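Local atomic coordinates of methyltransferase type 12 (Clostridium thermocellum, PDB entry 3JWG), a protein that probably transfers a methyl group from S-adenosyl-L-methionine to the 2'-OH of the 3'-terminal nucleotide of small RNAs, this chain being its methyltransferase domain. Residues Ser87-Ser92 / Lys98-Tyr103; Val33-Leu36 / Asn42-Ser45; Val126-Thr131 / Tyr182-Arg187; Lys169-Trp174 / Pro201-Val206. One frame throughout, in Å; residues are numbered along the deposited sequence.

Contact 1: Ser87-Ser92 / Lys98-Tyr103; sequences SLFQSS and KRFSGY
Arg99 makes the main contact of this pair of segments, laying its guanidinium flat on the ring of Phe89. The two planes are 25° apart and their centres 3.9 Å. Arg99 CZ comes to 3.3 Å from Phe89 CD1, and the aliphatic part of the chain joins in. Arg99 CD stands over the middle of the ring, 4.1 Å from the Phe89 centroid, in a CH-pi contact. The chain crosses the face from CB near Phe89 CZ to the guanidinium over CD1, and the bend at chi3 (-66°) lays the guanidinium down onto the ring. Its NH2 also forms a salt bridge with Asp97, which would help fix the rotation of the guanidinium. The partner strand, 86-90, is an edge strand of the Rossmann-like methyltransferase sheet, and 98-103 lies in the loop that leads from it to strand 105-109. Phe100 follows and turns its ring toward the same strand. Its CE1 meets Phe89 CZ at 3.7 Å, the ring planes meeting obliquely at 34°. The far end of the ring, Phe100 CZ, lies 3.4 Å from Ser91 OG, which sits at the ring edge and is hydrogen-bonded to Leu93 N. Phe100 also packs on Ile34 and Leu36.

Contact 2: Val33-Leu36 / Asn42-Ser45; sequences VIDL and NLLS
Strand 32-36 and helix 42-48 open the first beta-alpha-beta unit of the Rossmann-like methyltransferase fold, and Asp35 of the strand meets Leu43 and Leu44 of the helix. The carboxylate of Asp35 is touched by one methyl of each leucine. Leu43 CD2 is 3.7 Å from Asp35 CG. Leu44 CD1 is 3.9 Å from Asp35 OD2. With CG of Asp35 anti to the backbone N (chi1 -174°), the acid reaches out from the strand toward the first turn of the helix. The segments share no direct hydrogen bond. A water joins them instead: it donates to Asp35 OD2 at 3.0 Å and accepts from Leu43 N at 3.1 Å. The other oxygen, Asp35 OD1, is hydrogen-bonded to Thr107 OG1. Both oxygens of this buried carboxylate thus have a partner. The bound magnesium ion lies about 4 Å from the nearest atom of the Asp35 side chain; Gly37 and Ile109 are the residues of its site. Leu43 packs on Thr107 and Ile109 of strand 105-109 and on Val22 of helix 13-27, while Leu44 rests on Ile56 of strand 55-60.

Contact 3: Val126-Thr131 / Tyr182-Arg187; sequences VLFEFT and YGYSVR
Phe128 is the residue of helix 117-131 that meets both tyrosines of segment 182-187, and the three form an aromatic cluster. Its CB sits over a face of Tyr182, 3.4 Å from Tyr182 CG and 3.8 Å from the ring centroid, a CH-pi contact. The Phe128 and Tyr182 rings are inclined by only 24° but displaced, with little of one above the other. Tyr184 makes an edge-to-face pair: the edge of Phe128 points at its face, with centroids 5.3 Å apart and planes at 67°. Phe128 CD1 is the nearest atom, 3.8 Å from Tyr184 CE2. Phe128 CG is anti to the carbonyl carbon (chi1 -59°), which turns the ring edge to Tyr184 while CB stays over Tyr182. At the rim, Glu129 OE1 lies in the plane of the Tyr182 ring, 3.8 Å from Tyr182 CE1. Gly183 ends helix 168-182 in a Schellman motif and turns the chain into strand 184-191. Phe207 of strand 202-209 meets the Phe128 ring, and Tyr184 OH is bonded to Pro133 O. No hydrogen bond joins the segments directly, so the join rests on ring packing, and Arg132 NH1, bonded to the carbonyl oxygens of Phe128 and Tyr182, supplies the polar tie.

Contact 4: Lys169-Trp174 / Pro201-Val206; sequences KEFQTW and PTQMGV. Unlike the reference sequence in segment 169-174: Gln172 (reference Glu).
Van der Waals contact of the Phe171 ring, on helix 168-182, with the backbone of strand 202-209 at Gly205 comes first. Phe171 CG is anti to the backbone N, and the ring meets the strand edge-on. The N of Gly205 lies in the ring plane, 3.6 Å from Phe171 CE2. Met204 C is close to the same atom, at 3.8 Å. Gly205 has no side chain, and this lets the ring edge come close to the backbone.

Contact with a polar group comes from Gln203. The side chains of Gln203 and Phe171 run past each other in opposite directions, with the ring and amide planes 47° apart. Gln203 OE1 lies 3.2 Å from Phe171 CB. The first torsion of Gln203 (chi1 54°) sets CG between the backbone N and the carbonyl carbon, and the extended remainder then carries the amide to Phe171 CB.

Hydrogen bonding between the segments runs through one water. It accepts from Gln172 NE2 at 2.6 Å and donates to Gln203 OE1 at 2.8 Å. Gln172 differs from the reference sequence, which has Glu here. Gln203 NE2 is bonded to Pro141 O and more weakly to Thr167 O.

The axes of helix segment 169-174 and strand segment 202-206 run almost parallel, at 8°, and 9.6 Å apart. The helix thus packs over the C-terminal, antiparallel part of the sheet, where strand 202-209 pairs with 135-141 and 184-191. Both ends of the buried Gln203 amide have partners, so a polar group can sit against a phenylalanine in the interior.

In the fold
From the N terminus, contact 2 comes first and closes the short loop between strand 32-36 and helix 42-48. Contact 1 follows in series and closes the loop after strand 86-90. The two touch where Leu88 meets Leu44 and where Phe100 and Tyr103 reach Ile34. Contact 3 spans about fifty residues and brings helix 117-131 to the start of strand 184-191. Contact 4 crosses it: 169-174 falls inside the span of contact 3, and 201-206 beyond it. The two are joined in the sheet, where Arg187 O probably accepts a bond from Val206 N. Phe100 packs on Val126 and Thr131, linking contact 1 to contact 3. All four contacts reach one seven-stranded sheet.

Contact 1: Ser87-Ser92 / Lys98-Tyr103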
loop_
_atom_site.group_PDB
_atom_site.type_symbol
_atom_site.label_atom_id
_atom_site.label_comp_id
_atom_site.label_asym_id
_atom_site.label_seq_id
_atom_site.Cartn_x
_atom_site.Cartn_y
_atom_site.Cartn_z
ATOM N N SER A 87 0.037 15.830 0.010
ATOM C CA SER A 87 0.026 16.050 1.447
ATOM C C SER A 87 0.707 14.879 2.159
ATOM O O SER A 87 0.616 13.734 1.714
ATOM C CB SER A 87 -1.414 16.180 1.939
ATOM O OG SER A 87 -1.472 16.112 3.351
ATOM N N LEU A 88 1.390 15.174 3.258
ATOM C CA LEU A 88 2.074 14.142 4.035
ATOM C C LEU A 88 1.864 14.407 5.515
ATOM O O LEU A 88 1.884 15.558 5.944
ATOM C CB LEU A 88 3.580 14.159 3.749
ATOM C CG LEU A 88 4.108 13.810 2.359
ATOM C CD1 LEU A 88 5.569 14.214 2.262
ATOM C CD2 LEU A 88 3.949 12.330 2.097
ATOM N N PHE A 89 1.649 13.353 6.294
ATOM C CA PHE A 89 1.487 13.514 7.735
ATOM C C PHE A 89 1.797 12.223 8.479
ATOM O O PHE A 89 1.754 11.132 7.905
ATOM C CB PHE A 89 0.081 14.040 8.084
ATOM C CG PHE A 89 -1.028 13.041 7.918
ATOM C CD1 PHE A 89 -1.374 12.185 8.961
ATOM C CD2 PHE A 89 -1.773 13.001 6.743
ATOM C CE1 PHE A 89 -2.453 11.309 8.839
ATOM C CE2 PHE A 89 -2.852 12.131 6.607
ATOM C CZ PHE A 89 -3.195 11.284 7.658
ATOM N N GLN A 90 2.132 12.359 9.757
ATOM C CA GLN A 90 2.484 11.217 10.586
ATOM C C GLN A 90 1.277 10.621 11.289
ATOM O O GLN A 90 0.342 11.331 11.666
ATOM C CB GLN A 90 3.546 11.635 11.613
ATOM C CG GLN A 90 4.156 10.482 12.400
ATOM C CD GLN A 90 5.335 10.912 13.260
ATOM O OE1 GLN A 90 5.985 10.083 13.901
ATOM N NE2 GLN A 90 5.619 12.211 13.275
ATOM N N SER A 91 1.298 9.302 11.448
ATOM C CA SER A 91 0.221 8.588 12.117
ATOM C C SER A 91 0.689 7.209 12.549
ATOM O O SER A 91 1.516 6.589 11.882
ATOM C CB SER A 91 -0.992 8.433 11.200
ATOM O OG SER A 91 -1.980 7.629 11.829
ATOM N N SER A 92 0.149 6.733 13.667
ATOM C CA SER A 92 0.510 5.424 14.189
ATOM C C SER A 92 -0.324 4.331 13.519
ATOM O O SER A 92 -0.086 3.147 13.740
ATOM C CB SER A 92 0.298 5.383 15.704
ATOM O OG SER A 92 -1.079 5.469 16.033
ATOM N N LYS A 98 -9.429 11.611 11.443
ATOM C CA LYS A 98 -10.299 12.267 10.476
ATOM C C LYS A 98 -9.631 12.514 9.136
ATOM O O LYS A 98 -10.303 12.614 8.112
ATOM C CB LYS A 98 -10.811 13.598 11.036
ATOM C CG LYS A 98 -11.734 13.453 12.235
ATOM C CD LYS A 98 -12.200 14.819 12.722
ATOM C CE LYS A 98 -12.972 14.707 14.026
ATOM N NZ LYS A 98 -13.227 16.051 14.627
ATOM N N ARG A 99 -8.310 12.608 9.145
ATOM C CA ARG A 99 -7.555 12.860 7.927
ATOM C C ARG A 99 -7.517 11.656 6.984
ATOM O O ARG A 99 -6.978 11.755 5.882
ATOM C CB ARG A 99 -6.136 13.293 8.281
ATOM C CG ARG A 99 -6.066 14.641 8.995
ATOM C CD ARG A 99 -4.660 14.936 9.476
ATOM N NE ARG A 99 -4.226 14.005 10.512
ATOM C CZ ARG A 99 -3.023 14.032 11.074
ATOM N NH1 ARG A 99 -2.139 14.941 10.691
ATOM N NH2 ARG A 99 -2.703 13.153 12.018
ATOM N N PHE A 100 -8.084 10.531 7.414
ATOM C CA PHE A 100 -8.112 9.322 6.584
ATOM C C PHE A 100 -9.364 9.295 5.711
ATOM O O PHE A 100 -9.447 8.542 4.743
ATOM C CB PHE A 100 -8.123 8.053 7.448
ATOM C CG PHE A 100 -6.851 7.809 8.212
ATOM C CD1 PHE A 100 -5.619 8.179 7.687
ATOM C CD2 PHE A 100 -6.886 7.159 9.444
ATOM C CE1 PHE A 100 -4.437 7.906 8.375
ATOM C CE2 PHE A 100 -5.709 6.879 10.139
ATOM C CZ PHE A 100 -4.485 7.253 9.603
ATOM N N SER A 101 -10.332 10.132 6.064
ATOM C CA SER A 101 -11.610 10.188 5.371
ATOM C C SER A 101 -11.641 10.886 4.014
ATOM O O SER A 101 -10.849 11.790 3.743
ATOM C CB SER A 101 -12.638 10.862 6.278
ATOM O OG SER A 101 -12.489 10.423 7.616
ATOM N N GLY A 102 -12.575 10.440 3.174
ATOM C CA GLY A 102 -12.783 11.050 1.871
ATOM C C GLY A 102 -11.974 10.620 0.661
ATOM O O GLY A 102 -12.083 11.250 -0.391
ATOM N N TYR A 103 -11.183 9.556 0.775
ATOM C CA TYR A 103 -10.375 9.120 -0.362
ATOM C C TYR A 103 -11.079 8.099 -1.239
ATOM O O TYR A 103 -11.960 7.379 -0.776
ATOM C CB TYR A 103 -9.034 8.563 0.142
ATOM C CG TYR A 103 -8.133 9.654 0.651
ATOM C CD1 TYR A 103 -7.275 10.331 -0.212
ATOM C CD2 TYR A 103 -8.222 10.095 1.977
ATOM C CE1 TYR A 103 -6.530 11.426 0.224
ATOM C CE2 TYR A 103 -7.487 11.192 2.425
ATOM C CZ TYR A 103 -6.647 11.855 1.544
ATOM O OH TYR A 103 -5.945 12.962 1.961
#

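Contact 2: Val33-Leu36 / Asn42-Ser45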
loop_
_atom_site.group_PDB
_atom_site.type_symbol
_atom_site.label_atom_id
_atom_site.label_comp_id
_atom_site.label_asym_id
_atom_site.label_seq_id
_atom_site.Cartn_x
_atom_site.Cartn_y
_atom_site.Cartn_z
ATOM N N VAL A 33 -6.090 9.622 -3.640
ATOM C CA VAL A 33 -5.459 8.422 -3.104
ATOM C C VAL A 33 -4.634 8.676 -1.853
ATOM O O VAL A 33 -3.896 9.656 -1.775
ATOM C CB VAL A 33 -4.530 7.788 -4.168
ATOM C CG1 VAL A 33 -3.907 6.498 -3.626
ATOM C CG2 VAL A 33 -5.315 7.534 -5.461
ATOM N N ILE A 34 -4.756 7.781 -0.879
ATOM C CA ILE A 34 -3.989 7.903 0.348
ATOM C C ILE A 34 -3.127 6.650 0.487
ATOM O O ILE A 34 -3.629 5.523 0.434
ATOM C CB ILE A 34 -4.910 8.084 1.586
ATOM C CG1 ILE A 34 -4.054 8.196 2.850
ATOM C CG2 ILE A 34 -5.907 6.940 1.690
ATOM C CD1 ILE A 34 -4.836 8.594 4.077
ATOM N N ASP A 35 -1.825 6.853 0.637
ATOM C CA ASP A 35 -0.896 5.735 0.765
ATOM C C ASP A 35 -0.510 5.596 2.225
ATOM O O ASP A 35 0.204 6.433 2.787
ATOM C CB ASP A 35 0.333 5.982 -0.118
ATOM C CG ASP A 35 1.292 4.800 -0.149
ATOM O OD1 ASP A 35 0.850 3.638 -0.002
ATOM O OD2 ASP A 35 2.499 5.048 -0.342
ATOM N N LEU A 36 -1.021 4.537 2.841
ATOM C CA LEU A 36 -0.763 4.253 4.238
ATOM C C LEU A 36 0.557 3.484 4.352
ATOM O O LEU A 36 0.664 2.345 3.891
ATOM C CB LEU A 36 -1.937 3.448 4.803
ATOM C CG LEU A 36 -3.275 4.186 4.642
ATOM C CD1 LEU A 36 -4.435 3.288 5.039
ATOM C CD2 LEU A 36 -3.248 5.462 5.498
ATOM N N ASN A 42 8.008 6.612 -2.695
ATOM C CA ASN A 42 8.252 6.115 -4.044
ATOM C C ASN A 42 6.977 6.043 -4.871
ATOM O O ASN A 42 6.993 6.348 -6.066
ATOM C CB ASN A 42 8.941 4.750 -3.996
ATOM C CG ASN A 42 10.353 4.840 -3.467
ATOM O OD1 ASN A 42 11.087 5.768 -3.803
ATOM N ND2 ASN A 42 10.747 3.877 -2.644
ATOM N N LEU A 43 5.874 5.651 -4.239
ATOM C CA LEU A 43 4.594 5.575 -4.936
ATOM C C LEU A 43 4.081 6.996 -5.192
ATOM O O LEU A 43 3.530 7.295 -6.257
ATOM C CB LEU A 43 3.569 4.807 -4.102
ATOM C CG LEU A 43 2.184 4.708 -4.752
ATOM C CD1 LEU A 43 2.287 3.900 -6.041
ATOM C CD2 LEU A 43 1.197 4.067 -3.785
ATOM N N LEU A 44 4.268 7.866 -4.204
ATOM C CA LEU A 44 3.845 9.257 -4.317
ATOM C C LEU A 44 4.443 9.893 -5.572
ATOM O O LEU A 44 3.747 10.589 -6.311
ATOM C CB LEU A 44 4.287 10.040 -3.075
ATOM C CG LEU A 44 3.410 10.025 -1.817
ATOM C CD1 LEU A 44 2.725 8.693 -1.630
ATOM C CD2 LEU A 44 4.277 10.362 -0.621
ATOM N N SER A 45 5.729 9.649 -5.807
ATOM C CA SER A 45 6.413 10.198 -6.978
ATOM C C SER A 45 5.714 9.802 -8.270
ATOM O O SER A 45 5.485 10.641 -9.144
ATOM C CB SER A 45 7.865 9.713 -7.047
ATOM O OG SER A 45 8.590 10.066 -5.888
HETATM O O HOH W 1 5.050 6.194 -1.343
#

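Contact 3: Val126-Thr131 / Tyr182-Arg187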
loop_
_atom_site.group_PDB
_atom_site.type_symbol
_atom_site.label_atom_id
_atom_site.label_comp_id
_atom_site.label_asym_id
_atom_site.label_seq_id
_atom_site.Cartn_x
_atom_site.Cartn_y
_atom_site.Cartn_z
ATOM N N VAL A 126 -8.757 0.489 10.957
ATOM C CA VAL A 126 -8.409 1.793 10.396
ATOM C C VAL A 126 -8.585 1.810 8.877
ATOM O O VAL A 126 -9.105 2.775 8.299
ATOM C CB VAL A 126 -6.938 2.165 10.712
ATOM C CG1 VAL A 126 -6.554 3.446 9.967
ATOM C CG2 VAL A 126 -6.755 2.351 12.210
ATOM N N LEU A 127 -8.158 0.732 8.239
ATOM C CA LEU A 127 -8.228 0.629 6.792
ATOM C C LEU A 127 -9.617 0.390 6.206
ATOM O O LEU A 127 -10.086 1.169 5.371
ATOM C CB LEU A 127 -7.276 -0.475 6.316
ATOM C CG LEU A 127 -7.176 -0.771 4.816
ATOM C CD1 LEU A 127 -6.949 0.508 4.025
ATOM C CD2 LEU A 127 -6.035 -1.750 4.586
ATOM N N PHE A 128 -10.274 -0.676 6.644
ATOM C CA PHE A 128 -11.581 -1.032 6.106
ATOM C C PHE A 128 -12.808 -0.436 6.789
ATOM O O PHE A 128 -13.899 -0.458 6.221
ATOM C CB PHE A 128 -11.709 -2.557 6.066
ATOM C CG PHE A 128 -10.644 -3.231 5.237
ATOM C CD1 PHE A 128 -10.635 -3.095 3.851
ATOM C CD2 PHE A 128 -9.639 -3.982 5.846
ATOM C CE1 PHE A 128 -9.636 -3.695 3.081
ATOM C CE2 PHE A 128 -8.637 -4.585 5.089
ATOM C CZ PHE A 128 -8.633 -4.441 3.703
ATOM N N GLU A 129 -12.642 0.100 7.992
ATOM C CA GLU A 129 -13.779 0.693 8.690
ATOM C C GLU A 129 -13.665 2.212 8.773
ATOM O O GLU A 129 -14.619 2.921 8.474
ATOM C CB GLU A 129 -13.915 0.104 10.096
ATOM C CG GLU A 129 -15.216 0.466 10.793
ATOM C CD GLU A 129 -15.279 -0.053 12.215
ATOM O OE1 GLU A 129 -15.183 -1.283 12.412
ATOM O OE2 GLU A 129 -15.425 0.777 13.139
ATOM N N PHE A 130 -12.496 2.705 9.170
ATOM C CA PHE A 130 -12.271 4.145 9.292
ATOM C C PHE A 130 -12.082 4.815 7.926
ATOM O O PHE A 130 -12.857 5.688 7.535
ATOM C CB PHE A 130 -11.039 4.417 10.164
ATOM C CG PHE A 130 -11.148 3.882 11.574
ATOM C CD1 PHE A 130 -10.035 3.877 12.410
ATOM C CD2 PHE A 130 -12.362 3.408 12.073
ATOM C CE1 PHE A 130 -10.123 3.409 13.724
ATOM C CE2 PHE A 130 -12.460 2.937 13.389
ATOM C CZ PHE A 130 -11.338 2.939 14.212
ATOM N N THR A 131 -11.055 4.401 7.197
ATOM C CA THR A 131 -10.776 4.977 5.890
ATOM C C THR A 131 -11.863 4.527 4.908
ATOM O O THR A 131 -12.458 5.343 4.205
ATOM C CB THR A 131 -9.381 4.541 5.429
ATOM O OG1 THR A 131 -8.469 4.729 6.519
ATOM C CG2 THR A 131 -8.907 5.375 4.252
ATOM N N TYR A 182 -15.617 -6.886 6.644
ATOM C CA TYR A 182 -15.900 -5.475 6.402
ATOM C C TYR A 182 -16.775 -5.116 5.196
ATOM O O TYR A 182 -16.935 -3.940 4.872
ATOM C CB TYR A 182 -14.580 -4.706 6.337
ATOM C CG TYR A 182 -13.879 -4.631 7.676
ATOM C CD1 TYR A 182 -14.368 -3.814 8.693
ATOM C CD2 TYR A 182 -12.745 -5.401 7.937
ATOM C CE1 TYR A 182 -13.748 -3.761 9.935
ATOM C CE2 TYR A 182 -12.116 -5.357 9.180
ATOM C CZ TYR A 182 -12.623 -4.535 10.172
ATOM O OH TYR A 182 -12.001 -4.478 11.398
ATOM N N GLY A 183 -17.344 -6.112 4.530
ATOM C CA GLY A 183 -18.210 -5.809 3.402
ATOM C C GLY A 183 -17.520 -5.420 2.110
ATOM O O GLY A 183 -18.006 -4.563 1.365
ATOM N N TYR A 184 -16.385 -6.054 1.840
ATOM C CA TYR A 184 -15.626 -5.804 0.623
ATOM C C TYR A 184 -15.533 -7.117 -0.140
ATOM O O TYR A 184 -15.697 -8.191 0.434
ATOM C CB TYR A 184 -14.191 -5.358 0.946
ATOM C CG TYR A 184 -13.997 -3.887 1.248
ATOM C CD1 TYR A 184 -13.517 -3.015 0.272
ATOM C CD2 TYR A 184 -14.276 -3.374 2.511
ATOM C CE1 TYR A 184 -13.314 -1.662 0.545
ATOM C CE2 TYR A 184 -14.079 -2.017 2.800
ATOM C CZ TYR A 184 -13.598 -1.169 1.813
ATOM O OH TYR A 184 -13.391 0.163 2.097
ATOM N N SER A 185 -15.276 -7.016 -1.437
ATOM C CA SER A 185 -15.063 -8.190 -2.260
ATOM C C SER A 185 -13.570 -8.049 -2.580
ATOM O O SER A 185 -13.036 -6.931 -2.581
ATOM C CB SER A 185 -15.920 -8.129 -3.532
ATOM O OG SER A 185 -15.640 -6.966 -4.284
ATOM N N VAL A 186 -12.879 -9.153 -2.830
ATOM C CA VAL A 186 -11.453 -9.052 -3.117
ATOM C C VAL A 186 -11.004 -9.989 -4.231
ATOM O O VAL A 186 -11.570 -11.069 -4.417
ATOM C CB VAL A 186 -10.613 -9.309 -1.818
ATOM C CG1 VAL A 186 -10.811 -10.731 -1.332
ATOM C CG2 VAL A 186 -9.137 -9.023 -2.074
ATOM N N ARG A 187 -10.008 -9.547 -4.995
ATOM C CA ARG A 187 -9.453 -10.343 -6.084
ATOM C C ARG A 187 -7.940 -10.280 -5.931
ATOM O O ARG A 187 -7.410 -9.330 -5.342
ATOM C CB ARG A 187 -9.890 -9.796 -7.456
ATOM C CG ARG A 187 -9.253 -8.480 -7.877
ATOM C CD ARG A 187 -9.922 -7.953 -9.150
ATOM N NE ARG A 187 -9.286 -6.746 -9.678
ATOM C CZ ARG A 187 -8.179 -6.735 -10.414
ATOM N NH1 ARG A 187 -7.569 -7.872 -10.719
ATOM N NH2 ARG A 187 -7.680 -5.580 -10.853
#

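Contact 4: Lys169-Trp174 / Pro201-Val206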
loop_
_atom_site.group_PDB
_atom_site.type_symbol
_atom_site.label_atom_id
_atom_site.label_comp_id
_atom_site.label_asym_id
_atom_site.label_seq_id
_atom_site.Cartn_x
_atom_site.Cartn_y
_atom_site.Cartn_z
ATOM N N LYS A 169 -1.151 -18.628 0.604
ATOM C CA LYS A 169 -2.328 -19.132 1.306
ATOM C C LYS A 169 -2.654 -18.251 2.511
ATOM O O LYS A 169 -3.823 -17.973 2.807
ATOM C CB LYS A 169 -2.083 -20.565 1.782
ATOM C CG LYS A 169 -3.226 -21.140 2.597
ATOM C CD LYS A 169 -2.879 -22.517 3.141
ATOM C CE LYS A 169 -4.027 -23.079 3.959
ATOM N NZ LYS A 169 -5.262 -23.172 3.131
ATOM N N GLU A 170 -1.615 -17.818 3.212
ATOM C CA GLU A 170 -1.799 -16.965 4.377
ATOM C C GLU A 170 -2.380 -15.622 3.971
ATOM O O GLU A 170 -3.288 -15.120 4.618
ATOM C CB GLU A 170 -0.470 -16.752 5.099
ATOM C CG GLU A 170 0.087 -18.034 5.692
ATOM C CD GLU A 170 1.380 -17.817 6.429
ATOM O OE1 GLU A 170 2.213 -17.020 5.945
ATOM O OE2 GLU A 170 1.569 -18.457 7.487
ATOM N N PHE A 171 -1.860 -15.043 2.894
ATOM C CA PHE A 171 -2.366 -13.754 2.446
ATOM C C PHE A 171 -3.805 -13.845 1.943
ATOM O O PHE A 171 -4.647 -13.021 2.289
ATOM C CB PHE A 171 -1.496 -13.180 1.329
ATOM C CG PHE A 171 -1.972 -11.838 0.816
ATOM C CD1 PHE A 171 -1.954 -10.720 1.641
ATOM C CD2 PHE A 171 -2.429 -11.692 -0.491
ATOM C CE1 PHE A 171 -2.386 -9.466 1.171
ATOM C CE2 PHE A 171 -2.861 -10.448 -0.973
ATOM C CZ PHE A 171 -2.839 -9.332 -0.138
ATOM N N GLN A 172 -4.087 -14.841 1.114
ATOM C CA GLN A 172 -5.430 -14.979 0.570
ATOM C C GLN A 172 -6.455 -15.303 1.642
ATOM O O GLN A 172 -7.574 -14.787 1.609
ATOM C CB GLN A 172 -5.429 -16.024 -0.543
ATOM C CG GLN A 172 -4.763 -15.504 -1.804
ATOM C CD GLN A 172 -4.500 -16.585 -2.825
ATOM O OE1 GLN A 172 -5.230 -17.572 -2.900
ATOM N NE2 GLN A 172 -3.458 -16.400 -3.626
ATOM N N THR A 173 -6.073 -16.135 2.608
ATOM C CA THR A 173 -6.974 -16.485 3.700
ATOM C C THR A 173 -7.291 -15.215 4.493
ATOM O O THR A 173 -8.446 -14.949 4.841
ATOM C CB THR A 173 -6.328 -17.520 4.644
ATOM O OG1 THR A 173 -6.041 -18.716 3.909
ATOM C CG2 THR A 173 -7.265 -17.848 5.804
ATOM N N TRP A 174 -6.250 -14.437 4.772
ATOM C CA TRP A 174 -6.394 -13.184 5.503
ATOM C C TRP A 174 -7.277 -12.210 4.726
ATOM O O TRP A 174 -8.201 -11.617 5.279
ATOM C CB TRP A 174 -5.025 -12.537 5.720
ATOM C CG TRP A 174 -5.117 -11.142 6.257
ATOM C CD1 TRP A 174 -5.333 -10.773 7.556
ATOM C CD2 TRP A 174 -5.034 -9.927 5.502
ATOM N NE1 TRP A 174 -5.388 -9.404 7.657
ATOM C CE2 TRP A 174 -5.207 -8.858 6.411
ATOM C CE3 TRP A 174 -4.829 -9.636 4.142
ATOM C CZ2 TRP A 174 -5.185 -7.515 6.008
ATOM C CZ3 TRP A 174 -4.805 -8.294 3.739
ATOM C CH2 TRP A 174 -4.982 -7.256 4.670
ATOM N N PRO A 201 7.305 -12.904 -6.957
ATOM C CA PRO A 201 7.915 -12.287 -5.772
ATOM C C PRO A 201 6.942 -11.494 -4.908
ATOM O O PRO A 201 7.139 -11.348 -3.698
ATOM C CB PRO A 201 8.987 -11.376 -6.367
ATOM C CG PRO A 201 9.270 -11.989 -7.716
ATOM C CD PRO A 201 7.897 -12.354 -8.185
ATOM N N THR A 202 5.896 -10.980 -5.541
ATOM C CA THR A 202 4.914 -10.162 -4.846
ATOM C C THR A 202 3.488 -10.613 -5.100
ATOM O O THR A 202 3.160 -11.127 -6.172
ATOM C CB THR A 202 5.049 -8.681 -5.289
ATOM O OG1 THR A 202 6.355 -8.209 -4.947
ATOM C CG2 THR A 202 4.005 -7.808 -4.611
ATOM N N GLN A 203 2.634 -10.427 -4.103
ATOM C CA GLN A 203 1.237 -10.782 -4.243
ATOM C C GLN A 203 0.419 -9.537 -3.906
ATOM O O GLN A 203 0.823 -8.716 -3.070
ATOM C CB GLN A 203 0.874 -11.981 -3.346
ATOM C CG GLN A 203 1.215 -11.854 -1.871
ATOM C CD GLN A 203 0.944 -13.143 -1.086
ATOM O OE1 GLN A 203 0.051 -13.929 -1.428
ATOM N NE2 GLN A 203 1.699 -13.347 -0.010
ATOM N N MET A 204 -0.710 -9.374 -4.584
ATOM C CA MET A 204 -1.540 -8.199 -4.372
ATOM C C MET A 204 -3.016 -8.537 -4.304
ATOM O O MET A 204 -3.513 -9.365 -5.071
ATOM C CB MET A 204 -1.275 -7.190 -5.497
ATOM C CG MET A 204 -2.198 -5.977 -5.538
ATOM S SD MET A 204 -1.752 -4.904 -6.945
ATOM C CE MET A 204 -0.135 -4.447 -6.458
ATOM N N GLY A 205 -3.704 -7.901 -3.358
ATOM C CA GLY A 205 -5.128 -8.107 -3.205
ATOM C C GLY A 205 -5.799 -6.774 -3.489
ATOM O O GLY A 205 -5.392 -5.744 -2.944
ATOM N N VAL A 206 -6.796 -6.776 -4.365
ATOM C CA VAL A 206 -7.523 -5.549 -4.678
ATOM C C VAL A 206 -8.917 -5.711 -4.085
ATOM O O VAL A 206 -9.686 -6.597 -4.474
ATOM C CB VAL A 206 -7.600 -5.303 -6.200
ATOM C CG1 VAL A 206 -8.356 -4.001 -6.489
ATOM C CG2 VAL A 206 -6.191 -5.231 -6.775
HETATM O O HOH W 2 -1.746 -14.411 -3.546
#